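Local coordinates for protein filamentous hemagglutinin (Bordetella pertussis, PDB 1RWR) that mediates adhesion to host cells as a secreted filament, this amino-terminal domain probably directing its export to the outer-membrane partner of the two-partner secretion pathway, at residues Pro19-Ala24 and Val46-Gly51; Gly55-Gly60 and Thr91-Gly96; Gly143-Glu148 and Val162-Val167; Leu101-Pro106 and Leu122-Gly127. All blocks are in the same frame, centred on the assembly; numbering follows the deposited sequence.

Contact 1: Pro19-Ala24 and Val46-Gly51; sequences PVVNIA and VVFNNG
The best-held polar atom is ND2 of N49, gripped by two acceptors: OD1 of N22, and the backbone O of T64 beyond the two segments. The N22 bond is of ordinary length but bent. ND2 of N49 lies 2.9 Å from OD1 of N22, but the N-H...O angle is 130° and the acceptor stands 32° out of the N49 amide plane. The two side chains run alongside each other in the same direction, their amide planes clearly inclined to one another. CG of N49 is anti to its backbone N (chi1 -170°), and its OD1 takes the backbone N of G51 at 3.0 Å. That bond makes an Asx turn, so both ends of the amide are engaged and its rotation is fixed.

Beneath the amides runs a parallel ladder. V47 N donates to P19 O, V21 N to V47 O at 2.8 Å, and N49 N to V21 O, also at 2.8 Å. V21 O additionally receives a weak bond from I23 N, closing an inverse gamma turn centred on N22.

On one face, CG1 of V20 rests against CB of N49 at 3.8 Å. On the other, CG2 of V21 meets CG2 of V46 at 3.7 Å, while CG2 of I23 reaches the edge of the F48 ring, in its plane, 4.0 Å from CD1. I23 CG1 sits 3.4 Å from N49 O.

V21 continues inward onto F36. With strand 10-12 pairing antiparallel to 20-22, this parallel pair is consistent with the N-terminal cap of a right-handed beta-helix.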
loop_
_atom_site.group_PDB
_atom_site.type_symbol
_atom_site.label_atom_id
_atom_site.label_comp_id
_atom_site.label_asym_id
_atom_site.label_seq_id
_atom_site.Cartn_x
_atom_site.Cartn_y
_atom_site.Cartn_z
ATOM N N PRO A 19 -20.666 4.486 0.677
ATOM C CA PRO A 19 -20.824 3.024 0.717
ATOM C C PRO A 19 -20.266 2.375 1.979
ATOM O O PRO A 19 -19.276 2.861 2.500
ATOM C CB PRO A 19 -20.050 2.517 -0.518
ATOM C CG PRO A 19 -19.273 3.618 -0.985
ATOM C CD PRO A 19 -19.815 4.929 -0.429
ATOM N N VAL A 20 -20.963 1.341 2.457
ATOM C CA VAL A 20 -20.599 0.591 3.640
ATOM C C VAL A 20 -20.376 -0.838 3.155
ATOM O O VAL A 20 -21.278 -1.440 2.565
ATOM C CB VAL A 20 -21.703 0.592 4.716
ATOM C CG1 VAL A 20 -21.371 -0.389 5.845
ATOM C CG2 VAL A 20 -21.959 1.979 5.246
ATOM N N VAL A 21 -19.178 -1.364 3.391
ATOM C CA VAL A 21 -18.856 -2.734 3.069
ATOM C C VAL A 21 -19.101 -3.568 4.304
ATOM O O VAL A 21 -18.371 -3.431 5.302
ATOM C CB VAL A 21 -17.382 -2.892 2.627
ATOM C CG1 VAL A 21 -17.088 -4.339 2.319
ATOM C CG2 VAL A 21 -17.081 -2.013 1.423
ATOM N N ASN A 22 -20.152 -4.395 4.255
ATOM C CA ASN A 22 -20.349 -5.446 5.244
ATOM C C ASN A 22 -19.436 -6.624 4.885
ATOM O O ASN A 22 -19.813 -7.538 4.168
ATOM C CB ASN A 22 -21.826 -5.853 5.347
ATOM C CG ASN A 22 -22.628 -4.874 6.155
ATOM O OD1 ASN A 22 -22.077 -4.135 6.961
ATOM N ND2 ASN A 22 -23.962 -4.839 5.927
ATOM N N ILE A 23 -18.212 -6.543 5.410
ATOM C CA ILE A 23 -17.177 -7.517 5.186
ATOM C C ILE A 23 -17.627 -8.909 5.653
ATOM O O ILE A 23 -18.506 -9.025 6.515
ATOM C CB ILE A 23 -15.865 -7.116 5.921
ATOM C CG1 ILE A 23 -16.061 -6.959 7.442
ATOM C CG2 ILE A 23 -15.296 -5.799 5.376
ATOM C CD1 ILE A 23 -14.707 -6.876 8.205
ATOM N N ALA A 24 -17.002 -9.928 5.077
ATOM C CA ALA A 24 -17.204 -11.315 5.448
ATOM C C ALA A 24 -16.723 -11.604 6.848
ATOM O O ALA A 24 -15.765 -10.998 7.352
ATOM C CB ALA A 24 -16.497 -12.241 4.436
ATOM N N VAL A 46 -15.046 5.250 1.761
ATOM C CA VAL A 46 -15.791 4.020 1.976
ATOM C C VAL A 46 -15.653 3.656 3.451
ATOM O O VAL A 46 -14.629 3.952 4.057
ATOM C CB VAL A 46 -15.275 2.820 1.088
ATOM C CG1 VAL A 46 -13.822 2.421 1.360
ATOM C CG2 VAL A 46 -16.171 1.612 1.196
ATOM N N VAL A 47 -16.674 3.014 3.992
ATOM C CA VAL A 47 -16.616 2.524 5.356
ATOM C C VAL A 47 -16.587 0.992 5.333
ATOM O O VAL A 47 -17.522 0.368 4.810
ATOM C CB VAL A 47 -17.825 3.026 6.161
ATOM C CG1 VAL A 47 -17.830 2.440 7.600
ATOM C CG2 VAL A 47 -17.816 4.517 6.180
ATOM N N PHE A 48 -15.575 0.401 5.962
ATOM C CA PHE A 48 -15.529 -1.026 6.184
ATOM C C PHE A 48 -16.193 -1.324 7.519
ATOM O O PHE A 48 -15.785 -0.804 8.546
ATOM C CB PHE A 48 -14.091 -1.549 6.220
ATOM C CG PHE A 48 -13.405 -1.484 4.909
ATOM C CD1 PHE A 48 -13.566 -2.486 3.982
ATOM C CD2 PHE A 48 -12.616 -0.377 4.601
ATOM C CE1 PHE A 48 -12.897 -2.406 2.739
ATOM C CE2 PHE A 48 -11.991 -0.290 3.400
ATOM C CZ PHE A 48 -12.123 -1.300 2.465
ATOM N N ASN A 49 -17.218 -2.160 7.507
ATOM C CA ASN A 49 -18.017 -2.366 8.724
ATOM C C ASN A 49 -17.462 -3.505 9.545
ATOM O O ASN A 49 -17.774 -4.650 9.310
ATOM C CB ASN A 49 -19.508 -2.583 8.393
ATOM C CG ASN A 49 -20.403 -2.563 9.637
ATOM O OD1 ASN A 49 -19.916 -2.567 10.781
ATOM N ND2 ASN A 49 -21.720 -2.569 9.418
ATOM N N ASN A 50 -16.635 -3.163 10.532
ATOM C CA ASN A 50 -16.086 -4.149 11.466
ATOM C C ASN A 50 -16.744 -4.009 12.846
ATOM O O ASN A 50 -16.076 -4.165 13.900
ATOM C CB ASN A 50 -14.583 -3.950 11.579
ATOM C CG ASN A 50 -13.821 -5.194 12.017
ATOM O OD1 ASN A 50 -14.261 -6.339 11.855
ATOM N ND2 ASN A 50 -12.599 -4.960 12.506
ATOM N N GLY A 51 -18.042 -3.698 12.819
ATOM C CA GLY A 51 -18.803 -3.379 14.012
ATOM C C GLY A 51 -19.729 -4.506 14.432
ATOM O O GLY A 51 -20.395 -5.093 13.616
#

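Contact 2: Gly55-Gly60 and Thr91-Gly96; sequences GVSRIG and TLEVYG
Hydrogen bonding is concentrated on one carboxylate. E93, with CG anti to the backbone N and an extended chain beyond it, sets its two oxygens against successive backbone N-H groups: OE2 accepts from R58 N at 2.8 Å and OE1 from I59 N at 2.9 Å. Both oxygens use their syn lone pairs and both bonds are nearly straight, 165° and 167°, so the two peptide N-H groups hold the carboxylate against rotation. In the turn itself, G60 N makes a weak bond to S57 OG.

The gripped N-H groups belong to the turn of a beta-hairpin, strands 55-57 and 61-63, which lies over the outward face of strand 91-96. T91, E93 and Y95 point to it, whereas L92 and V94 turn the other way and pack on L101.

Charge enters more loosely. R58 NE is 5.5 Å from E93 OE2, without contact, and may still favour the ionised carboxylate.

Van der Waals contacts complete the seam. CG1 of I59, in the crowded position between N and C, comes within 3.2 Å of E93 OE1, while its CD1 lies 3.6 Å from T91 O. At the far end OH of Y95 approaches CA of G55 to 3.1 Å and is hydrogen-bonded to the backbone O of T53.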
loop_
_atom_site.group_PDB
_atom_site.type_symbol
_atom_site.label_atom_id
_atom_site.label_comp_id
_atom_site.label_asym_id
_atom_site.label_seq_id
_atom_site.Cartn_x
_atom_site.Cartn_y
_atom_site.Cartn_z
ATOM N N GLY A 55 -23.887 2.118 15.338
ATOM C CA GLY A 55 -23.117 3.288 15.663
ATOM C C GLY A 55 -23.087 4.272 14.534
ATOM O O GLY A 55 -24.010 4.336 13.740
ATOM N N VAL A 56 -22.030 5.065 14.517
ATOM C CA VAL A 56 -21.869 6.156 13.576
ATOM C C VAL A 56 -20.431 6.148 13.072
ATOM O O VAL A 56 -19.486 6.070 13.857
ATOM C CB VAL A 56 -22.174 7.503 14.267
ATOM C CG1 VAL A 56 -22.050 8.623 13.316
ATOM C CG2 VAL A 56 -23.579 7.484 14.863
ATOM N N SER A 57 -20.256 6.204 11.761
ATOM C CA SER A 57 -18.923 6.390 11.203
ATOM C C SER A 57 -18.635 7.875 11.006
ATOM O O SER A 57 -19.562 8.696 10.915
ATOM C CB SER A 57 -18.785 5.639 9.880
ATOM O OG SER A 57 -19.505 6.296 8.837
ATOM N N ARG A 58 -17.361 8.230 10.942
ATOM C CA ARG A 58 -16.955 9.613 10.742
ATOM C C ARG A 58 -17.365 10.143 9.378
ATOM O O ARG A 58 -17.871 11.251 9.275
ATOM C CB ARG A 58 -15.450 9.793 10.899
ATOM C CG ARG A 58 -15.027 11.277 10.746
ATOM C CD ARG A 58 -13.654 11.665 11.355
ATOM N NE ARG A 58 -13.275 10.881 12.549
ATOM C CZ ARG A 58 -12.150 11.046 13.245
ATOM N NH1 ARG A 58 -11.284 11.990 12.913
ATOM N NH2 ARG A 58 -11.905 10.268 14.298
ATOM N N ILE A 59 -17.116 9.386 8.327
ATOM C CA ILE A 59 -17.442 9.878 6.995
ATOM C C ILE A 59 -18.833 9.520 6.476
ATOM O O ILE A 59 -19.321 10.181 5.525
ATOM C CB ILE A 59 -16.356 9.486 5.954
ATOM C CG1 ILE A 59 -16.349 7.994 5.684
ATOM C CG2 ILE A 59 -14.963 9.976 6.419
ATOM C CD1 ILE A 59 -15.567 7.629 4.426
ATOM N N GLY A 60 -19.473 8.515 7.067
ATOM C CA GLY A 60 -20.703 7.947 6.526
ATOM C C GLY A 60 -21.937 8.100 7.388
ATOM O O GLY A 60 -23.037 7.744 6.950
ATOM N N THR A 91 -11.268 8.633 1.935
ATOM C CA THR A 91 -10.875 8.036 3.209
ATOM C C THR A 91 -11.344 6.609 3.302
ATOM O O THR A 91 -12.512 6.329 3.084
ATOM C CB THR A 91 -11.481 8.773 4.347
ATOM O OG1 THR A 91 -11.043 10.137 4.343
ATOM C CG2 THR A 91 -11.008 8.173 5.694
ATOM N N LEU A 92 -10.434 5.709 3.639
ATOM C CA LEU A 92 -10.770 4.341 3.951
ATOM C C LEU A 92 -10.978 4.287 5.465
ATOM O O LEU A 92 -10.007 4.294 6.207
ATOM C CB LEU A 92 -9.649 3.403 3.534
ATOM C CG LEU A 92 -9.071 3.489 2.122
ATOM C CD1 LEU A 92 -7.992 2.429 1.878
ATOM C CD2 LEU A 92 -10.184 3.347 1.111
ATOM N N GLU A 93 -12.241 4.237 5.885
ATOM C CA GLU A 93 -12.584 4.209 7.293
ATOM C C GLU A 93 -12.978 2.792 7.708
ATOM O O GLU A 93 -13.719 2.119 7.028
ATOM C CB GLU A 93 -13.724 5.162 7.617
ATOM C CG GLU A 93 -14.170 5.091 9.083
ATOM C CD GLU A 93 -15.124 6.181 9.503
ATOM O OE1 GLU A 93 -15.582 7.006 8.679
ATOM O OE2 GLU A 93 -15.437 6.223 10.718
ATOM N N VAL A 94 -12.455 2.369 8.852
ATOM C CA VAL A 94 -12.888 1.135 9.485
ATOM C C VAL A 94 -13.797 1.515 10.637
ATOM O O VAL A 94 -13.387 2.235 11.553
ATOM C CB VAL A 94 -11.709 0.253 9.965
ATOM C CG1 VAL A 94 -12.214 -1.072 10.515
ATOM C CG2 VAL A 94 -10.736 -0.034 8.843
ATOM N N TYR A 95 -15.048 1.086 10.545
ATOM C CA TYR A 95 -15.982 1.250 11.650
ATOM C C TYR A 95 -15.852 0.009 12.544
ATOM O O TYR A 95 -15.973 -1.122 12.104
ATOM C CB TYR A 95 -17.418 1.452 11.188
ATOM C CG TYR A 95 -18.405 1.326 12.321
ATOM C CD1 TYR A 95 -18.507 2.313 13.267
ATOM C CD2 TYR A 95 -19.233 0.207 12.452
ATOM C CE1 TYR A 95 -19.399 2.178 14.378
ATOM C CE2 TYR A 95 -20.140 0.080 13.548
ATOM C CZ TYR A 95 -20.189 1.058 14.504
ATOM O OH TYR A 95 -21.059 0.932 15.578
ATOM N N GLY A 96 -15.729 0.282 13.837
ATOM C CA GLY A 96 -15.617 -0.784 14.835
ATOM C C GLY A 96 -14.175 -0.973 15.287
ATOM O O GLY A 96 -13.450 -0.023 15.582
#

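Contact 3: Gly143-Glu148 and Val162-Val167; sequences GTVTIE and VVARLV
The flat groups that matter between G143-E148 and V162-V167 are peptide units. At the edge of the G143 peptide, in its carbonyl plane, stands N of L166, 3.2 Å from G143 O in a nearly straight bond (165°). A second donor, R165 N, makes a weak, bent bond to the same oxygen. The L166 carbonyl is used likewise: V145 N lies in its plane, 3.1 Å from L166 O, and T144 CA adds a CH...O contact to that oxygen. The guanidinium of R165 leads away from this seam. Its NE forms a salt bridge with D236, and its NH1 bonds the backbone O atoms of A207 and Q141.

Such parallel pairing of successive coils is characteristic of a parallel beta-helix, right-handed in this family. V162-V167 includes a corner of one coil, where strand 162-164 breaks at R165 and strand 166-169 starts in another sheet. Strand 144-147 pairs with the second of these and meets the first through side chains.

V145 is the bridge across that corner. CG1, anti to the backbone N (chi1 169°), touches CG1 of V162 at 3.6 Å, crossing it obliquely, while CG2 rests on CB of A164 at 3.7 Å. T144 faces the other way. Its OG1 stands beside the backbone N and packs 3.6 Å from CB of L166, and its CG2 lies 3.6 Å from L166 O.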
loop_
_atom_site.group_PDB
_atom_site.type_symbol
_atom_site.label_atom_id
_atom_site.label_comp_id
_atom_site.label_asym_id
_atom_site.label_seq_id
_atom_site.Cartn_x
_atom_site.Cartn_y
_atom_site.Cartn_z
ATOM N N GLY A 143 1.127 -6.060 -12.737
ATOM C CA GLY A 143 0.345 -4.925 -12.270
ATOM C C GLY A 143 1.173 -3.766 -11.820
ATOM O O GLY A 143 2.244 -3.936 -11.246
ATOM N N THR A 144 0.626 -2.574 -12.012
ATOM C CA THR A 144 1.232 -1.313 -11.564
ATOM C C THR A 144 0.364 -0.637 -10.497
ATOM O O THR A 144 -0.863 -0.623 -10.616
ATOM C CB THR A 144 1.348 -0.379 -12.755
ATOM O OG1 THR A 144 2.224 -0.960 -13.754
ATOM C CG2 THR A 144 1.936 0.967 -12.347
ATOM N N VAL A 145 0.984 -0.030 -9.492
ATOM C CA VAL A 145 0.300 0.916 -8.610
ATOM C C VAL A 145 0.838 2.279 -8.965
ATOM O O VAL A 145 2.045 2.476 -9.011
ATOM C CB VAL A 145 0.550 0.641 -7.128
ATOM C CG1 VAL A 145 0.038 1.803 -6.210
ATOM C CG2 VAL A 145 -0.045 -0.698 -6.732
ATOM N N THR A 146 -0.054 3.203 -9.256
ATOM C CA THR A 146 0.294 4.588 -9.521
ATOM C C THR A 146 -0.265 5.502 -8.440
ATOM O O THR A 146 -1.467 5.500 -8.171
ATOM C CB THR A 146 -0.281 5.016 -10.880
ATOM O OG1 THR A 146 0.263 4.205 -11.943
ATOM C CG2 THR A 146 0.102 6.445 -11.161
ATOM N N ILE A 147 0.618 6.247 -7.785
ATOM C CA ILE A 147 0.210 7.267 -6.866
ATOM C C ILE A 147 0.163 8.557 -7.691
ATOM O O ILE A 147 1.185 9.023 -8.153
ATOM C CB ILE A 147 1.200 7.402 -5.662
ATOM C CG1 ILE A 147 1.371 6.078 -4.901
ATOM C CG2 ILE A 147 0.711 8.494 -4.741
ATOM C CD1 ILE A 147 0.120 5.408 -4.528
ATOM N N GLU A 148 -1.035 9.059 -7.902
ATOM C CA GLU A 148 -1.274 10.294 -8.641
ATOM C C GLU A 148 -1.013 11.519 -7.792
ATOM O O GLU A 148 -0.723 11.441 -6.600
ATOM C CB GLU A 148 -2.701 10.306 -9.218
ATOM C CG GLU A 148 -2.987 9.118 -10.115
ATOM C CD GLU A 148 -4.389 9.086 -10.676
ATOM O OE1 GLU A 148 -5.226 9.901 -10.229
ATOM O OE2 GLU A 148 -4.654 8.235 -11.585
ATOM N N VAL A 162 3.251 -0.469 -0.479
ATOM C CA VAL A 162 2.825 -0.573 -1.878
ATOM C C VAL A 162 3.665 -1.689 -2.492
ATOM O O VAL A 162 4.900 -1.595 -2.529
ATOM C CB VAL A 162 3.077 0.703 -2.653
ATOM C CG1 VAL A 162 2.702 0.505 -4.110
ATOM C CG2 VAL A 162 2.297 1.866 -2.094
ATOM N N VAL A 163 2.997 -2.762 -2.925
ATOM C CA VAL A 163 3.667 -3.997 -3.346
ATOM C C VAL A 163 3.124 -4.424 -4.714
ATOM O O VAL A 163 1.978 -4.832 -4.836
ATOM C CB VAL A 163 3.440 -5.103 -2.277
ATOM C CG1 VAL A 163 4.247 -6.351 -2.629
ATOM C CG2 VAL A 163 3.833 -4.581 -0.891
ATOM N N ALA A 164 3.906 -4.252 -5.764
ATOM C CA ALA A 164 3.378 -4.364 -7.136
ATOM C C ALA A 164 4.495 -4.736 -8.075
ATOM O O ALA A 164 5.680 -4.735 -7.683
ATOM C CB ALA A 164 2.735 -3.055 -7.576
ATOM N N ARG A 165 4.158 -5.064 -9.324
ATOM C CA ARG A 165 5.210 -5.398 -10.258
ATOM C C ARG A 165 5.995 -4.148 -10.602
ATOM O O ARG A 165 7.212 -4.180 -10.635
ATOM C CB ARG A 165 4.669 -6.097 -11.501
ATOM C CG ARG A 165 5.756 -6.761 -12.373
ATOM C CD ARG A 165 6.362 -8.008 -11.681
ATOM N NE ARG A 165 7.590 -8.513 -12.285
ATOM C CZ ARG A 165 7.663 -9.422 -13.296
ATOM N NH1 ARG A 165 6.594 -9.843 -13.943
ATOM N NH2 ARG A 165 8.848 -9.844 -13.708
ATOM N N LEU A 166 5.265 -3.086 -10.880
ATOM C CA LEU A 166 5.821 -1.754 -11.116
ATOM C C LEU A 166 5.121 -0.727 -10.243
ATOM O O LEU A 166 3.939 -0.851 -9.925
ATOM C CB LEU A 166 5.611 -1.336 -12.573
ATOM C CG LEU A 166 6.214 -2.230 -13.668
ATOM C CD1 LEU A 166 5.762 -1.701 -15.039
ATOM C CD2 LEU A 166 7.750 -2.337 -13.602
ATOM N N VAL A 167 5.827 0.340 -9.915
ATOM C CA VAL A 167 5.246 1.399 -9.092
ATOM C C VAL A 167 5.640 2.754 -9.668
ATOM O O VAL A 167 6.805 2.977 -9.977
ATOM C CB VAL A 167 5.646 1.301 -7.612
ATOM C CG1 VAL A 167 4.964 2.413 -6.794
ATOM C CG2 VAL A 167 5.324 -0.040 -7.052
#

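Contact 4: Leu101-Pro106 and Leu122-Gly127; sequences LIIANP and LTLTTG
Two neighbouring rungs of the long parallel sheet of a right-handed beta-helix meet here, strands 99-104 and 119-125 running almost exactly parallel. Four backbone bonds stitch them in alternating directions: T123 N to L101 O, I103 N to T123 O, T125 N to I103 O and N105 N to T125 O, each close to 2.9 Å between donor N and acceptor O.

On the face of L101 and I103 the paired residues are aliphatic on both strands. CB of L101 meets CD1 of L122 at 3.7 Å. I103 and L124 run alongside each other in the same direction, with CD2 of L124 3.9 Å from CB of I103. On the opposite face CB of A104 presses on CG2 of T125 at 3.5 Å, tighter than usual for two carbons. T125 has OG1 anti to its backbone N (chi1 -172°), which puts CG2 in the crowded position and lets OG1 accept from G127 N at 2.9 Å, an ST turn. The same hydroxyl bonds V163 O. A104 CB also lies 3.5 Å from G127 O, a buried oxygen with no polar partner in the model. Past the strands, CG of P106 rests 3.4 Å from T126 O.

L101 and L122 point into the coil onto L92 of strand 91-96, while I102 and T123 touch H195 in a loop on the other face. Strand 75-80 flanks the pair beyond 99-104, and strand 159-164 flanks it beyond 119-125.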
loop_
_atom_site.group_PDB
_atom_site.type_symbol
_atom_site.label_atom_id
_atom_site.label_comp_id
_atom_site.label_asym_id
_atom_site.label_seq_id
_atom_site.Cartn_x
_atom_site.Cartn_y
_atom_site.Cartn_z
ATOM N N LEU A 101 -5.726 -3.090 6.633
ATOM C CA LEU A 101 -6.400 -3.063 5.345
ATOM C C LEU A 101 -5.419 -3.515 4.282
ATOM O O LEU A 101 -4.292 -3.027 4.215
ATOM C CB LEU A 101 -6.921 -1.650 4.982
ATOM C CG LEU A 101 -8.026 -1.082 5.873
ATOM C CD1 LEU A 101 -8.318 0.352 5.417
ATOM C CD2 LEU A 101 -9.291 -1.941 5.811
ATOM N N ILE A 102 -5.871 -4.426 3.436
ATOM C CA ILE A 102 -5.118 -4.886 2.271
ATOM C C ILE A 102 -6.054 -4.813 1.095
ATOM O O ILE A 102 -7.129 -5.440 1.112
ATOM C CB ILE A 102 -4.633 -6.361 2.443
ATOM C CG1 ILE A 102 -3.833 -6.584 3.727
ATOM C CG2 ILE A 102 -3.799 -6.749 1.255
ATOM C CD1 ILE A 102 -4.652 -6.846 4.947
ATOM N N ILE A 103 -5.648 -4.060 0.075
ATOM C CA ILE A 103 -6.384 -3.941 -1.179
ATOM C C ILE A 103 -5.522 -4.567 -2.278
ATOM O O ILE A 103 -4.436 -4.115 -2.562
ATOM C CB ILE A 103 -6.722 -2.469 -1.524
ATOM C CG1 ILE A 103 -7.377 -1.691 -0.355
ATOM C CG2 ILE A 103 -7.631 -2.433 -2.796
ATOM C CD1 ILE A 103 -8.584 -2.249 0.121
ATOM N N ALA A 104 -6.012 -5.632 -2.882
ATOM C CA ALA A 104 -5.265 -6.421 -3.872
ATOM C C ALA A 104 -5.992 -6.471 -5.197
ATOM O O ALA A 104 -7.126 -6.969 -5.295
ATOM C CB ALA A 104 -5.026 -7.834 -3.345
ATOM N N ASN A 105 -5.343 -5.986 -6.249
ATOM C CA ASN A 105 -5.912 -6.055 -7.574
ATOM C C ASN A 105 -4.756 -6.248 -8.597
ATOM O O ASN A 105 -4.041 -5.303 -8.914
ATOM C CB ASN A 105 -6.738 -4.800 -7.870
ATOM C CG ASN A 105 -7.479 -4.911 -9.212
ATOM O OD1 ASN A 105 -7.123 -5.767 -10.051
ATOM N ND2 ASN A 105 -8.465 -4.061 -9.427
ATOM N N PRO A 106 -4.549 -7.463 -9.079
ATOM C CA PRO A 106 -3.485 -7.715 -10.052
ATOM C C PRO A 106 -3.570 -6.894 -11.334
ATOM O O PRO A 106 -2.562 -6.746 -11.996
ATOM C CB PRO A 106 -3.593 -9.214 -10.320
ATOM C CG PRO A 106 -4.113 -9.741 -9.036
ATOM C CD PRO A 106 -5.159 -8.731 -8.603
ATOM N N LEU A 122 -1.913 -0.148 6.200
ATOM C CA LEU A 122 -2.500 -0.229 4.857
ATOM C C LEU A 122 -1.512 -0.781 3.865
ATOM O O LEU A 122 -0.393 -0.270 3.771
ATOM C CB LEU A 122 -2.938 1.160 4.350
ATOM C CG LEU A 122 -3.528 1.291 2.952
ATOM C CD1 LEU A 122 -4.795 0.446 2.734
ATOM C CD2 LEU A 122 -3.888 2.672 2.656
ATOM N N THR A 123 -1.917 -1.812 3.119
ATOM C CA THR A 123 -1.151 -2.374 2.013
ATOM C C THR A 123 -1.961 -2.291 0.722
ATOM O O THR A 123 -3.139 -2.720 0.686
ATOM C CB THR A 123 -0.890 -3.829 2.312
ATOM O OG1 THR A 123 -0.280 -3.953 3.618
ATOM C CG2 THR A 123 0.012 -4.496 1.286
ATOM N N LEU A 124 -1.346 -1.729 -0.326
ATOM C CA LEU A 124 -1.908 -1.679 -1.668
ATOM C C LEU A 124 -1.060 -2.572 -2.529
ATOM O O LEU A 124 0.163 -2.405 -2.584
ATOM C CB LEU A 124 -1.879 -0.261 -2.207
ATOM C CG LEU A 124 -2.617 0.757 -1.361
ATOM C CD1 LEU A 124 -2.572 2.128 -2.089
ATOM C CD2 LEU A 124 -4.058 0.291 -1.085
ATOM N N THR A 125 -1.678 -3.545 -3.180
ATOM C CA THR A 125 -0.901 -4.558 -3.877
ATOM C C THR A 125 -1.545 -4.983 -5.192
ATOM O O THR A 125 -2.768 -4.988 -5.336
ATOM C CB THR A 125 -0.594 -5.780 -2.921
ATOM O OG1 THR A 125 0.319 -6.663 -3.570
ATOM C CG2 THR A 125 -1.841 -6.598 -2.667
ATOM N N THR A 126 -0.712 -5.332 -6.167
ATOM C CA THR A 126 -1.207 -6.069 -7.333
ATOM C C THR A 126 -0.910 -7.555 -7.216
ATOM O O THR A 126 -1.106 -8.292 -8.182
ATOM C CB THR A 126 -0.618 -5.547 -8.641
ATOM O OG1 THR A 126 0.820 -5.713 -8.624
ATOM C CG2 THR A 126 -0.896 -4.083 -8.761
ATOM N N GLY A 127 -0.481 -8.006 -6.046
ATOM C CA GLY A 127 -0.332 -9.440 -5.793
ATOM C C GLY A 127 -1.637 -10.196 -5.650
ATOM O O GLY A 127 -2.648 -9.653 -5.162
#

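Overall arrangement
The four contacts run from the N-terminal end of one beta-helix into its body. Contacts 1 and 2 lie at the N-terminal end, centres 8 Å apart, and join through the sheet that pairs strand 45-50 with 91-96: F48 N lies 2.7 Å from E93 O, and N50 N 2.7 Å from Y95 O, both probable hydrogen bonds. Contact 4 meets both across the interior, where L101 CD2 lies 3.9 Å from F48 CD2 and L101 CD1 3.8 Å from L92 CB. Contact 3 adjoins contact 4, strand 159-164 being the next rung beyond 119-125; their centres are 10 Å apart, with V163 N 2.9 Å from L124 O. Contacts 1 and 3 do not touch; their nearest atoms are about 15 Å apart.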